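Local coordinates for cell division control protein 4 (Saccharomyces cerevisiae, PDB 3V7D) that recognises phosphorylated proteins such as the CDK inhibitor Sic1 as the substrate receptor of an SCF ubiquitin ligase, directing their ubiquitination and proteasomal degradation, at residues Gly119-Ile125 with Glu451-Phe457; Gly138-Ile144 with Asp162-Leu168; Arg322-Ile326 with Ile336-Glu340. The protein carries 1 engineered substitution. Residues are numbered along the deposited sequence.

After the N-terminal F-box region, the chain enters an eight-bladed WD40 propeller through strand 113-118, which becomes the outer strand of the last blade. Interaction 1, at G119-I125 and E451-F457, is the long-range closure: 325 residues separate its segments, and both other contacts fall within that span. Interaction 2 closes a short loop, joining the second-to-third strand turn of the first blade to the entry of the second. It touches interaction 1 through H120 ND1 and D141 OD1, 2.9 Å apart. Interaction 3 follows in series as a local hairpin in the fifth blade, its nearest atoms about 18 Å from interaction 2 and about 22 Å from interaction 1.

Interaction 1 (Gly119-Ile125 with Glu451-Phe457); sequences GHMTSVI and EKDGQSF
The hydroxyl of S456, with chi1 in the p well (64°), joins the two segments: S456 OG donates to T122 O at 2.8 Å and accepts from H120 N at 2.7 Å. A weaker bond runs from G119 N to S456 O (3.0 Å, 125° at the hydrogen). Beside them a water donates to H120 O (2.7 Å) and accepts from S456 N (3.0 Å). The register follows from CA-CA distances of 4.1 Å for G119 to F457 and 4.2 Å for S123 to S456. So close an approach leaves no room for a side chain at G119: an ideal CB would lie 2.5 Å from S456 O. E451-F457 is a hairpin whose D453 (53/49) and G454 (78/15) fit a type I' turn, with K452 N to Q455 O at 2.8 Å. This is the ring closure of a WD40 propeller, where G119-H120 is the Gly-His dipeptide and N-terminal strand 113-118 completes the last blade; the H120 imidazole turns to D141 and T137 of the first blade. Farther out, S123 CB packs on G454 O (3.6 Å) and I125 CD1 meets S456 OG (3.6 Å), while V124, its CA-to-CB bond directed away from the hairpin, touches the bound Sic1 peptide.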
ATOM      1  N   GLY B 119     -30.119   0.628   4.744  1.00 41.77           N
ATOM      2  CA  GLY B 119     -29.217   0.871   5.857  1.00 36.99           C
ATOM      3  C   GLY B 119     -29.886   0.624   7.197  1.00 43.14           C
ATOM      4  O   GLY B 119     -30.600  -0.362   7.362  1.00 49.91           O
ATOM      5  N   HIS B 120     -29.657   1.524   8.151  1.00 39.82           N
ATOM      6  CA  HIS B 120     -30.231   1.395   9.491  1.00 41.38           C
ATOM      7  C   HIS B 120     -31.562   2.135   9.625  1.00 47.28           C
ATOM      8  O   HIS B 120     -31.987   2.845   8.711  1.00 47.76           O
ATOM      9  CB  HIS B 120     -29.246   1.911  10.546  1.00 38.90           C
ATOM     10  CG  HIS B 120     -28.056   1.026  10.744  1.00 39.62           C
ATOM     11  ND1 HIS B 120     -27.827   0.338  11.917  1.00 36.67           N
ATOM     12  CD2 HIS B 120     -27.036   0.702   9.913  1.00 38.31           C
ATOM     13  CE1 HIS B 120     -26.712  -0.360  11.804  1.00 40.91           C
ATOM     14  NE2 HIS B 120     -26.213  -0.158  10.598  1.00 40.90           N
ATOM     15  N   MET B 121     -32.212   1.969  10.772  1.00 49.32           N
ATOM     16  CA  MET B 121     -33.465   2.664  11.046  1.00 53.96           C
ATOM     17  C   MET B 121     -33.257   4.164  11.248  1.00 57.29           C
ATOM     18  O   MET B 121     -34.184   4.954  11.074  1.00 57.98           O
ATOM     19  CB  MET B 121     -34.177   2.048  12.252  1.00 50.48           C
ATOM     20  CG  MET B 121     -34.970   0.793  11.910  1.00 53.30           C
ATOM     21  SD  MET B 121     -35.671  -0.024  13.354  1.00 91.10           S
ATOM     22  CE  MET B 121     -34.244  -0.907  13.976  1.00 67.77           C
ATOM     23  N   THR B 122     -32.040   4.552  11.617  1.00 55.22           N
ATOM     24  CA  THR B 122     -31.690   5.966  11.696  1.00 57.82           C
ATOM     25  C   THR B 122     -30.901   6.359  10.452  1.00 56.17           C
ATOM     26  O   THR B 122     -30.294   5.507   9.801  1.00 53.57           O
ATOM     27  CB  THR B 122     -30.870   6.292  12.960  1.00 59.74           C
ATOM     28  OG1 THR B 122     -29.689   5.482  12.994  1.00 57.77           O
ATOM     29  CG2 THR B 122     -31.694   6.027  14.210  1.00 62.98           C
ATOM     30  N   SER B 123     -30.911   7.645  10.121  1.00 54.42           N
ATOM     31  CA  SER B 123     -30.281   8.113   8.890  1.00 52.40           C
ATOM     32  C   SER B 123     -28.771   8.289   9.041  1.00 48.59           C
ATOM     33  O   SER B 123     -28.051   8.393   8.049  1.00 45.03           O
ATOM     34  CB  SER B 123     -30.925   9.417   8.417  1.00 57.01           C
ATOM     35  OG  SER B 123     -30.732  10.451   9.363  1.00 64.23           O
ATOM     36  N   VAL B 124     -28.294   8.309  10.279  1.00 48.40           N
ATOM     37  CA  VAL B 124     -26.870   8.481  10.540  1.00 49.24           C
ATOM     38  C   VAL B 124     -26.197   7.158  10.892  1.00 49.95           C
ATOM     39  O   VAL B 124     -26.625   6.456  11.806  1.00 55.46           O
ATOM     40  CB  VAL B 124     -26.620   9.482  11.689  1.00 51.60           C
ATOM     41  CG1 VAL B 124     -25.129   9.652  11.926  1.00 48.56           C
ATOM     42  CG2 VAL B 124     -27.272  10.822  11.383  1.00 54.08           C
ATOM     43  N   ILE B 125     -25.144   6.824  10.158  1.00 47.22           N
ATOM     44  CA  ILE B 125     -24.339   5.647  10.454  1.00 46.39           C
ATOM     45  C   ILE B 125     -23.086   6.104  11.190  1.00 45.58           C
ATOM     46  O   ILE B 125     -22.419   7.039  10.754  1.00 48.07           O
ATOM     47  CB  ILE B 125     -23.936   4.910   9.164  1.00 42.05           C
ATOM     48  CG1 ILE B 125     -25.173   4.586   8.326  1.00 50.05           C
ATOM     49  CG2 ILE B 125     -23.141   3.655   9.480  1.00 32.68           C
ATOM     50  CD1 ILE B 125     -26.251   3.865   9.088  1.00 51.83           C
ATOM     51  N   GLU B 451     -26.426   8.881   3.548  1.00 34.28           N
ATOM     52  CA  GLU B 451     -27.767   9.329   3.867  1.00 33.06           C
ATOM     53  C   GLU B 451     -28.372   9.944   2.617  1.00 37.53           C
ATOM     54  O   GLU B 451     -27.705  10.690   1.892  1.00 36.27           O
ATOM     55  CB  GLU B 451     -27.749  10.365   4.993  1.00 39.76           C
ATOM     56  CG  GLU B 451     -29.118  10.991   5.262  1.00 47.30           C
ATOM     57  CD  GLU B 451     -29.066  12.142   6.248  1.00 52.87           C
ATOM     58  OE1 GLU B 451     -28.385  12.015   7.287  1.00 57.18           O
ATOM     59  OE2 GLU B 451     -29.708  13.179   5.983  1.00 53.93           O
ATOM     60  N   LYS B 452     -29.633   9.621   2.359  1.00 35.35           N
ATOM     61  CA  LYS B 452     -30.356  10.222   1.249  1.00 43.94           C
ATOM     62  C   LYS B 452     -31.825  10.378   1.607  1.00 47.41           C
ATOM     63  O   LYS B 452     -32.512   9.396   1.888  1.00 51.03           O
ATOM     64  CB  LYS B 452     -30.200   9.383  -0.018  1.00 47.49           C
ATOM     65  CG  LYS B 452     -31.093   9.825  -1.161  1.00 58.57           C
ATOM     66  CD  LYS B 452     -30.851   8.978  -2.403  1.00 68.83           C
ATOM     67  CE  LYS B 452     -32.050   9.015  -3.349  1.00 75.39           C
ATOM     68  NZ  LYS B 452     -32.412  10.402  -3.760  1.00 78.45           N
ATOM     69  N   ASP B 453     -32.287  11.624   1.613  1.00 49.19           N
ATOM     70  CA  ASP B 453     -33.677  11.951   1.921  1.00 56.86           C
ATOM     71  C   ASP B 453     -34.150  11.367   3.247  1.00 53.51           C
ATOM     72  O   ASP B 453     -35.204  10.738   3.312  1.00 55.18           O
ATOM     73  CB  ASP B 453     -34.601  11.509   0.785  1.00 63.12           C
ATOM     74  CG  ASP B 453     -34.318  12.244  -0.509  1.00 72.08           C
ATOM     75  OD1 ASP B 453     -33.856  13.404  -0.445  1.00 69.73           O
ATOM     76  OD2 ASP B 453     -34.555  11.661  -1.589  1.00 79.71           O
ATOM     77  N   GLY B 454     -33.361  11.567   4.296  1.00 49.56           N
ATOM     78  CA  GLY B 454     -33.763  11.177   5.637  1.00 47.45           C
ATOM     79  C   GLY B 454     -33.637   9.698   5.952  1.00 44.42           C
ATOM     80  O   GLY B 454     -34.192   9.228   6.942  1.00 46.62           O
ATOM     81  N   GLN B 455     -32.911   8.963   5.112  1.00 39.39           N
ATOM     82  CA  GLN B 455     -32.696   7.535   5.337  1.00 44.71           C
ATOM     83  C   GLN B 455     -31.239   7.141   5.097  1.00 42.00           C
ATOM     84  O   GLN B 455     -30.540   7.771   4.307  1.00 39.10           O
ATOM     85  CB  GLN B 455     -33.607   6.702   4.434  1.00 47.97           C
ATOM     86  CG  GLN B 455     -35.090   6.804   4.755  1.00 53.71           C
ATOM     87  CD  GLN B 455     -35.931   5.894   3.873  1.00 59.06           C
ATOM     88  OE1 GLN B 455     -36.520   4.920   4.346  1.00 61.37           O
ATOM     89  NE2 GLN B 455     -35.985   6.204   2.582  1.00 55.55           N
ATOM     90  N   SER B 456     -30.783   6.096   5.779  1.00 38.53           N
ATOM     91  CA  SER B 456     -29.428   5.606   5.566  1.00 41.50           C
ATOM     92  C   SER B 456     -29.418   4.451   4.574  1.00 44.16           C
ATOM     93  O   SER B 456     -30.331   3.626   4.548  1.00 48.16           O
ATOM     94  CB  SER B 456     -28.776   5.181   6.885  1.00 38.93           C
ATOM     95  OG  SER B 456     -29.459   4.092   7.479  1.00 40.82           O
ATOM     96  N   PHE B 457     -28.383   4.411   3.749  1.00 36.99           N
ATOM     97  CA  PHE B 457     -28.213   3.338   2.787  1.00 36.31           C
ATOM     98  C   PHE B 457     -26.759   2.902   2.789  1.00 39.42           C
ATOM     99  O   PHE B 457     -25.875   3.667   3.175  1.00 37.78           O
ATOM    100  CB  PHE B 457     -28.616   3.805   1.383  1.00 29.40           C
ATOM    101  CG  PHE B 457     -30.076   4.146   1.250  1.00 34.20           C
ATOM    102  CD1 PHE B 457     -31.010   3.165   0.959  1.00 33.06           C
ATOM    103  CD2 PHE B 457     -30.516   5.449   1.418  1.00 40.38           C
ATOM    104  CE1 PHE B 457     -32.363   3.476   0.840  1.00 38.30           C
ATOM    105  CE2 PHE B 457     -31.860   5.770   1.295  1.00 40.24           C
ATOM    106  CZ  PHE B 457     -32.787   4.780   1.004  1.00 39.97           C
TER
HETATM  107  O   HOH W   1     -32.918   5.221   7.729  1.00 46.89           O

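Interaction 2 (Gly138-Ile144 with Asp162-Leu168); sequences GADDKMI and DGGVWAL
G138 is extended (-125/152) and lies against the second segment: its N is 3.6 Å from L168 CD1, and an ideal CB would come to 2.9 Å from V165 CG1, so a side chain would not fit there. At A139 the CA-to-CB bond points away while the carbonyl faces the partner, and V165 N donates to A139 O at 2.9 Å with 161° at the hydrogen. A type I turn runs from A139 to K142, closed by a weak bond from K142 N to the same A139 O (3.4 Å). D140 has its CA 3.8 Å from that of G164; an ideal CB on G164 would fall 2.0 Å from D140 OD1. That carboxylate accepts from W166 NE1 (2.8 Å, 142°) at the edge of the indole. D141 forms an Asx turn, its OD1 accepting from M143 N at 3.1 Å, and the same carboxylate receives H120 ND1 and M121 N from the preceding loop, as in the His-Asp pair of WD40 repeats. K142, with positive phi (69/7), lays CG 3.4 Å from G163 O and CE 3.3 Å from D162 O. I144 finishes the apolar side, with CG1 4.0 Å from V165 CG2 and CD1 3.8 Å from L168 CD2. The contact thus couples the inter-strand turn of the first blade to the loop entering the second. Because W166 also packs on an apolar side chain of the bound peptide, the D140 bond to its indole nitrogen probably helps set the ring's orientation at the recognition surface.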
ATOM      1  N   GLY B 138     -22.623   0.150  12.190  1.00 45.90           N
ATOM      2  CA  GLY B 138     -23.330   0.413  13.429  1.00 47.22           C
ATOM      3  C   GLY B 138     -24.021   1.764  13.374  1.00 47.77           C
ATOM      4  O   GLY B 138     -23.576   2.672  12.667  1.00 47.84           O
ATOM      5  N   ALA B 139     -25.119   1.900  14.110  1.00 44.56           N
ATOM      6  CA  ALA B 139     -25.813   3.181  14.185  1.00 45.59           C
ATOM      7  C   ALA B 139     -26.430   3.431  15.557  1.00 53.23           C
ATOM      8  O   ALA B 139     -26.310   2.611  16.471  1.00 51.18           O
ATOM      9  CB  ALA B 139     -26.870   3.278  13.098  1.00 41.29           C
ATOM     10  N   ASP B 140     -27.096   4.572  15.692  1.00 55.95           N
ATOM     11  CA  ASP B 140     -27.718   4.932  16.954  1.00 58.70           C
ATOM     12  C   ASP B 140     -29.055   4.223  17.129  1.00 60.32           C
ATOM     13  O   ASP B 140     -29.770   4.464  18.100  1.00 66.84           O
ATOM     14  CB  ASP B 140     -27.894   6.445  17.063  1.00 65.77           C
ATOM     15  CG  ASP B 140     -27.701   6.947  18.479  1.00 78.50           C
ATOM     16  OD1 ASP B 140     -26.695   6.561  19.113  1.00 77.69           O
ATOM     17  OD2 ASP B 140     -28.560   7.712  18.967  1.00 84.89           O
ATOM     18  N   ASP B 141     -29.385   3.343  16.186  1.00 55.36           N
ATOM     19  CA  ASP B 141     -30.589   2.524  16.285  1.00 52.31           C
ATOM     20  C   ASP B 141     -30.312   1.248  17.078  1.00 49.18           C
ATOM     21  O   ASP B 141     -31.109   0.312  17.054  1.00 51.73           O
ATOM     22  CB  ASP B 141     -31.140   2.186  14.890  1.00 50.05           C
ATOM     23  CG  ASP B 141     -30.228   1.254  14.099  1.00 47.08           C
ATOM     24  OD1 ASP B 141     -29.028   1.145  14.430  1.00 54.79           O
ATOM     25  OD2 ASP B 141     -30.712   0.631  13.132  1.00 42.86           O
ATOM     26  N   LYS B 142     -29.165   1.222  17.754  1.00 48.97           N
ATOM     27  CA  LYS B 142     -28.752   0.108  18.614  1.00 49.64           C
ATOM     28  C   LYS B 142     -28.421  -1.175  17.844  1.00 50.59           C
ATOM     29  O   LYS B 142     -28.161  -2.216  18.452  1.00 53.25           O
ATOM     30  CB  LYS B 142     -29.804  -0.179  19.698  1.00 49.50           C
ATOM     31  CG  LYS B 142     -30.238   1.039  20.507  1.00 47.59           C
ATOM     32  CD  LYS B 142     -31.374   0.689  21.476  1.00 48.79           C
ATOM     33  CE  LYS B 142     -31.875   1.923  22.205  1.00 53.59           C
ATOM     34  NZ  LYS B 142     -32.987   1.614  23.153  1.00 66.26           N
ATOM     35  N   MET B 143     -28.406  -1.093  16.516  1.00 46.66           N
ATOM     36  CA  MET B 143     -28.204  -2.271  15.676  1.00 47.03           C
ATOM     37  C   MET B 143     -26.837  -2.336  14.998  1.00 47.70           C
ATOM     38  O   MET B 143     -26.205  -1.317  14.724  1.00 45.36           O
ATOM     39  CB  MET B 143     -29.290  -2.346  14.601  1.00 48.58           C
ATOM     40  CG  MET B 143     -30.702  -2.402  15.152  1.00 55.86           C
ATOM     41  SD  MET B 143     -30.890  -3.739  16.342  1.00 56.59           S
ATOM     42  CE  MET B 143     -32.663  -3.709  16.607  1.00 51.50           C
ATOM     43  N   ILE B 144     -26.400  -3.559  14.722  1.00 48.98           N
ATOM     44  CA  ILE B 144     -25.223  -3.803  13.905  1.00 43.60           C
ATOM     45  C   ILE B 144     -25.665  -4.598  12.684  1.00 44.63           C
ATOM     46  O   ILE B 144     -26.293  -5.648  12.817  1.00 45.64           O
ATOM     47  CB  ILE B 144     -24.165  -4.617  14.667  1.00 43.51           C
ATOM     48  CG1 ILE B 144     -23.672  -3.843  15.890  1.00 45.61           C
ATOM     49  CG2 ILE B 144     -23.001  -4.960  13.754  1.00 43.58           C
ATOM     50  CD1 ILE B 144     -22.627  -4.582  16.701  1.00 42.63           C
ATOM     51  N   ASP B 162     -28.301  -2.092  24.225  1.00 60.39           N
ATOM     52  CA  ASP B 162     -29.413  -1.312  24.753  1.00 61.61           C
ATOM     53  C   ASP B 162     -29.225   0.173  24.460  1.00 60.04           C
ATOM     54  O   ASP B 162     -30.078   0.995  24.790  1.00 60.94           O
ATOM     55  CB  ASP B 162     -29.560  -1.547  26.256  1.00 68.87           C
ATOM     56  CG  ASP B 162     -29.872  -2.994  26.590  1.00 73.23           C
ATOM     57  OD1 ASP B 162     -30.772  -3.575  25.945  1.00 72.26           O
ATOM     58  OD2 ASP B 162     -29.207  -3.554  27.487  1.00 76.11           O
ATOM     59  N   GLY B 163     -28.096   0.507  23.842  1.00 58.16           N
ATOM     60  CA  GLY B 163     -27.811   1.868  23.427  1.00 52.82           C
ATOM     61  C   GLY B 163     -27.222   1.891  22.027  1.00 57.80           C
ATOM     62  O   GLY B 163     -26.960   0.840  21.440  1.00 60.13           O
ATOM     63  N   GLY B 164     -27.018   3.087  21.488  1.00 55.30           N
ATOM     64  CA  GLY B 164     -26.461   3.235  20.155  1.00 51.58           C
ATOM     65  C   GLY B 164     -25.060   2.665  20.048  1.00 48.85           C
ATOM     66  O   GLY B 164     -24.300   2.678  21.014  1.00 47.45           O
ATOM     67  N   VAL B 165     -24.723   2.155  18.868  1.00 49.65           N
ATOM     68  CA  VAL B 165     -23.404   1.590  18.618  1.00 48.24           C
ATOM     69  C   VAL B 165     -22.502   2.664  18.032  1.00 47.87           C
ATOM     70  O   VAL B 165     -22.825   3.255  17.005  1.00 48.96           O
ATOM     71  CB  VAL B 165     -23.486   0.422  17.619  1.00 45.35           C
ATOM     72  CG1 VAL B 165     -22.114  -0.197  17.407  1.00 38.96           C
ATOM     73  CG2 VAL B 165     -24.492  -0.623  18.099  1.00 42.62           C
ATOM     74  N   TRP B 166     -21.369   2.916  18.676  1.00 48.93           N
ATOM     75  CA  TRP B 166     -20.496   4.001  18.241  1.00 48.29           C
ATOM     76  C   TRP B 166     -19.064   3.569  17.940  1.00 45.95           C
ATOM     77  O   TRP B 166     -18.238   4.385  17.531  1.00 46.82           O
ATOM     78  CB  TRP B 166     -20.522   5.147  19.255  1.00 53.32           C
ATOM     79  CG  TRP B 166     -21.770   5.957  19.159  1.00 59.50           C
ATOM     80  CD1 TRP B 166     -22.967   5.691  19.754  1.00 61.57           C
ATOM     81  CD2 TRP B 166     -21.954   7.160  18.405  1.00 64.94           C
ATOM     82  NE1 TRP B 166     -23.884   6.659  19.426  1.00 62.79           N
ATOM     83  CE2 TRP B 166     -23.288   7.573  18.599  1.00 65.64           C
ATOM     84  CE3 TRP B 166     -21.118   7.932  17.591  1.00 63.27           C
ATOM     85  CZ2 TRP B 166     -23.807   8.723  18.005  1.00 66.58           C
ATOM     86  CZ3 TRP B 166     -21.634   9.074  17.004  1.00 64.14           C
ATOM     87  CH2 TRP B 166     -22.967   9.458  17.212  1.00 65.33           C
ATOM     88  N   ALA B 167     -18.773   2.287  18.128  1.00 46.44           N
ATOM     89  CA  ALA B 167     -17.451   1.763  17.805  1.00 45.35           C
ATOM     90  C   ALA B 167     -17.525   0.297  17.389  1.00 45.83           C
ATOM     91  O   ALA B 167     -18.224  -0.502  18.016  1.00 43.17           O
ATOM     92  CB  ALA B 167     -16.504   1.943  18.982  1.00 49.86           C
ATOM     93  N   LEU B 168     -16.808  -0.038  16.321  1.00 43.73           N
ATOM     94  CA  LEU B 168     -16.789  -1.393  15.777  1.00 45.51           C
ATOM     95  C   LEU B 168     -15.377  -1.787  15.384  1.00 43.76           C
ATOM     96  O   LEU B 168     -14.636  -0.977  14.833  1.00 44.46           O
ATOM     97  CB  LEU B 168     -17.660  -1.478  14.523  1.00 48.71           C
ATOM     98  CG  LEU B 168     -19.161  -1.703  14.640  1.00 57.31           C
ATOM     99  CD1 LEU B 168     -19.751  -1.798  13.241  1.00 59.22           C
ATOM    100  CD2 LEU B 168     -19.453  -2.959  15.441  1.00 58.54           C
TER

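Interaction 3 (Arg322-Ile326 with Ile336-Glu340); sequences RKRCI and IWDLE
C325, W337 and L339 form one apolar cluster: C325 SG lies 4.0 Å from W337 CD1, C325 CB 3.7 Å from L339 CD2, and the sulfur sits 4.9 Å from the centroid of the five-membered ring, obliquely at 52° off its normal. On the other sheet face, I326 CG1 meets I336 CD1 at 3.8 Å. C325 with W337 and I326 with I336 are register partners in an antiparallel pairing, with strand axes 4.6 Å apart at 158°. C325 and W337 are the hydrogen-bonded pair, C325 N to W337 O at 2.9 Å and W337 N to C325 O at 2.7 Å; R324 with D338 and I326 with I336 are non-hydrogen-bonded. Beyond the regular strands, K323 in a left-handed conformation (58/57) presents its O to L339 N at 3.1 Å. At the polar edge, D338 makes an Asx turn, its OD1 accepting from E340 N at 2.9 Å, and a water lies 2.9 Å from K323 O and 2.8 Å from D338 OD1. R324 shares the face of I326 and I336, and its guanidinium reaches N380 O and the Y382 hydroxyl in the next blade. The hairpin of strands 324-329 and 334-338 supplies the second and third strands of the fifth blade; W337-D338 is the Trp-Asp signature of its WD repeat, and the bond from W337 NE1 to the S327 hydroxyl is the Trp-Ser/Thr link characteristic of WD40 blades.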
ATOM      1  N   ARG B 322       7.529   2.947  12.179  1.00 44.93           N
ATOM      2  CA  ARG B 322       8.561   3.947  12.422  1.00 42.91           C
ATOM      3  C   ARG B 322       8.698   4.280  13.902  1.00 47.12           C
ATOM      4  O   ARG B 322       9.561   5.073  14.284  1.00 52.69           O
ATOM      5  CB  ARG B 322       8.260   5.219  11.631  1.00 39.27           C
ATOM      6  CG  ARG B 322       8.091   4.983  10.147  1.00 40.07           C
ATOM      7  CD  ARG B 322       7.803   6.276   9.405  1.00 38.56           C
ATOM      8  NE  ARG B 322       7.667   6.040   7.973  1.00 38.01           N
ATOM      9  CZ  ARG B 322       6.557   5.595   7.394  1.00 37.99           C
ATOM     10  NH1 ARG B 322       5.480   5.336   8.126  1.00 34.78           N
ATOM     11  NH2 ARG B 322       6.525   5.405   6.081  1.00 34.81           N
ATOM     12  N   LYS B 323       7.851   3.663  14.722  1.00 46.44           N
ATOM     13  CA  LYS B 323       7.801   3.935  16.158  1.00 51.67           C
ATOM     14  C   LYS B 323       7.528   5.410  16.425  1.00 49.61           C
ATOM     15  O   LYS B 323       8.308   6.093  17.093  1.00 49.20           O
ATOM     16  CB  LYS B 323       9.087   3.484  16.859  1.00 59.75           C
ATOM     17  CG  LYS B 323       9.331   1.984  16.801  1.00 67.77           C
ATOM     18  CD  LYS B 323      10.423   1.567  17.776  1.00 77.59           C
ATOM     19  CE  LYS B 323      10.008   1.825  19.220  1.00 85.19           C
ATOM     20  NZ  LYS B 323       9.006   0.834  19.716  1.00 88.67           N
ATOM     21  N   ARG B 324       6.418   5.895  15.881  1.00 47.02           N
ATOM     22  CA  ARG B 324       6.014   7.282  16.047  1.00 44.80           C
ATOM     23  C   ARG B 324       4.532   7.377  16.372  1.00 42.67           C
ATOM     24  O   ARG B 324       3.776   6.426  16.172  1.00 37.56           O
ATOM     25  CB  ARG B 324       6.282   8.078  14.770  1.00 42.34           C
ATOM     26  CG  ARG B 324       7.741   8.188  14.373  1.00 42.76           C
ATOM     27  CD  ARG B 324       7.858   8.848  13.006  1.00 41.55           C
ATOM     28  NE  ARG B 324       9.235   8.882  12.524  1.00 44.43           N
ATOM     29  CZ  ARG B 324       9.583   9.258  11.297  1.00 45.35           C
ATOM     30  NH1 ARG B 324       8.654   9.630  10.426  1.00 43.64           N
ATOM     31  NH2 ARG B 324      10.860   9.261  10.943  1.00 45.07           N
ATOM     32  N   CYS B 325       4.124   8.536  16.871  1.00 42.93           N
ATOM     33  CA  CYS B 325       2.715   8.814  17.065  1.00 40.67           C
ATOM     34  C   CYS B 325       2.310  10.061  16.300  1.00 40.57           C
ATOM     35  O   CYS B 325       3.029  11.066  16.291  1.00 40.05           O
ATOM     36  CB  CYS B 325       2.386   9.006  18.543  1.00 45.97           C
ATOM     37  SG  CYS B 325       0.696   9.600  18.794  1.00 47.56           S
ATOM     38  N   ILE B 326       1.150   9.987  15.663  1.00 34.59           N
ATOM     39  CA  ILE B 326       0.584  11.123  14.954  1.00 33.63           C
ATOM     40  C   ILE B 326      -0.702  11.524  15.659  1.00 36.98           C
ATOM     41  O   ILE B 326      -1.541  10.671  15.955  1.00 35.86           O
ATOM     42  CB  ILE B 326       0.271  10.750  13.498  1.00 30.64           C
ATOM     43  CG1 ILE B 326       1.523  10.189  12.826  1.00 33.10           C
ATOM     44  CG2 ILE B 326      -0.271  11.953  12.741  1.00 32.68           C
ATOM     45  CD1 ILE B 326       1.231   9.158  11.760  1.00 41.18           C
ATOM     46  N   ILE B 336       3.686  15.197  15.317  1.00 37.42           N
ATOM     47  CA  ILE B 336       4.401  13.945  15.148  1.00 37.83           C
ATOM     48  C   ILE B 336       5.295  13.752  16.363  1.00 38.54           C
ATOM     49  O   ILE B 336       6.078  14.634  16.708  1.00 42.48           O
ATOM     50  CB  ILE B 336       5.278  13.976  13.884  1.00 38.50           C
ATOM     51  CG1 ILE B 336       4.451  14.418  12.670  1.00 36.60           C
ATOM     52  CG2 ILE B 336       5.932  12.619  13.653  1.00 34.37           C
ATOM     53  CD1 ILE B 336       3.326  13.471  12.312  1.00 37.12           C
ATOM     54  N   TRP B 337       5.173  12.601  17.015  1.00 40.97           N
ATOM     55  CA  TRP B 337       5.919  12.338  18.238  1.00 45.13           C
ATOM     56  C   TRP B 337       6.859  11.146  18.067  1.00 45.57           C
ATOM     57  O   TRP B 337       6.516  10.171  17.401  1.00 46.33           O
ATOM     58  CB  TRP B 337       4.960  12.053  19.399  1.00 45.40           C
ATOM     59  CG  TRP B 337       3.844  13.043  19.568  1.00 44.21           C
ATOM     60  CD1 TRP B 337       2.678  13.093  18.859  1.00 43.71           C
ATOM     61  CD2 TRP B 337       3.772  14.099  20.534  1.00 44.04           C
ATOM     62  NE1 TRP B 337       1.891  14.126  19.313  1.00 39.88           N
ATOM     63  CE2 TRP B 337       2.538  14.756  20.341  1.00 45.15           C
ATOM     64  CE3 TRP B 337       4.632  14.555  21.536  1.00 43.76           C
ATOM     65  CZ2 TRP B 337       2.146  15.849  21.117  1.00 48.53           C
ATOM     66  CZ3 TRP B 337       4.240  15.640  22.306  1.00 44.16           C
ATOM     67  CH2 TRP B 337       3.008  16.274  22.092  1.00 46.93           C
ATOM     68  N   ASP B 338       8.034  11.224  18.684  1.00 46.48           N
ATOM     69  CA  ASP B 338       8.989  10.120  18.677  1.00 46.86           C
ATOM     70  C   ASP B 338       8.705   9.208  19.862  1.00 46.47           C
ATOM     71  O   ASP B 338       8.923   9.593  21.009  1.00 44.38           O
ATOM     72  CB  ASP B 338      10.421  10.665  18.768  1.00 50.97           C
ATOM     73  CG  ASP B 338      11.482   9.596  18.527  1.00 54.08           C
ATOM     74  OD1 ASP B 338      11.206   8.397  18.741  1.00 53.44           O
ATOM     75  OD2 ASP B 338      12.605   9.965  18.122  1.00 58.11           O
ATOM     76  N   LEU B 339       8.230   7.994  19.592  1.00 48.83           N
ATOM     77  CA  LEU B 339       7.863   7.084  20.676  1.00 48.54           C
ATOM     78  C   LEU B 339       9.044   6.289  21.229  1.00 54.33           C
ATOM     79  O   LEU B 339       8.858   5.321  21.971  1.00 51.59           O
ATOM     80  CB  LEU B 339       6.742   6.137  20.250  1.00 48.43           C
ATOM     81  CG  LEU B 339       5.371   6.772  19.993  1.00 51.06           C
ATOM     82  CD1 LEU B 339       4.253   5.771  20.286  1.00 49.35           C
ATOM     83  CD2 LEU B 339       5.189   8.053  20.799  1.00 43.21           C
ATOM     84  N   GLU B 340      10.255   6.697  20.867  1.00 55.58           N
ATOM     85  CA  GLU B 340      11.444   6.090  21.444  1.00 61.02           C
ATOM     86  C   GLU B 340      11.861   6.879  22.680  1.00 59.90           C
ATOM     87  O   GLU B 340      12.519   6.345  23.569  1.00 64.29           O
ATOM     88  CB  GLU B 340      12.588   6.039  20.430  1.00 68.51           C
ATOM     89  CG  GLU B 340      13.520   4.848  20.609  1.00 81.97           C
ATOM     90  CD  GLU B 340      13.258   3.745  19.598  1.00 93.99           C
ATOM     91  OE1 GLU B 340      13.036   4.065  18.411  1.00 94.26           O
ATOM     92  OE2 GLU B 340      13.271   2.557  19.990  1.00100.12           O
TER
HETATM   93  O   HOH W   2      11.060   6.683  16.571  1.00 49.10           O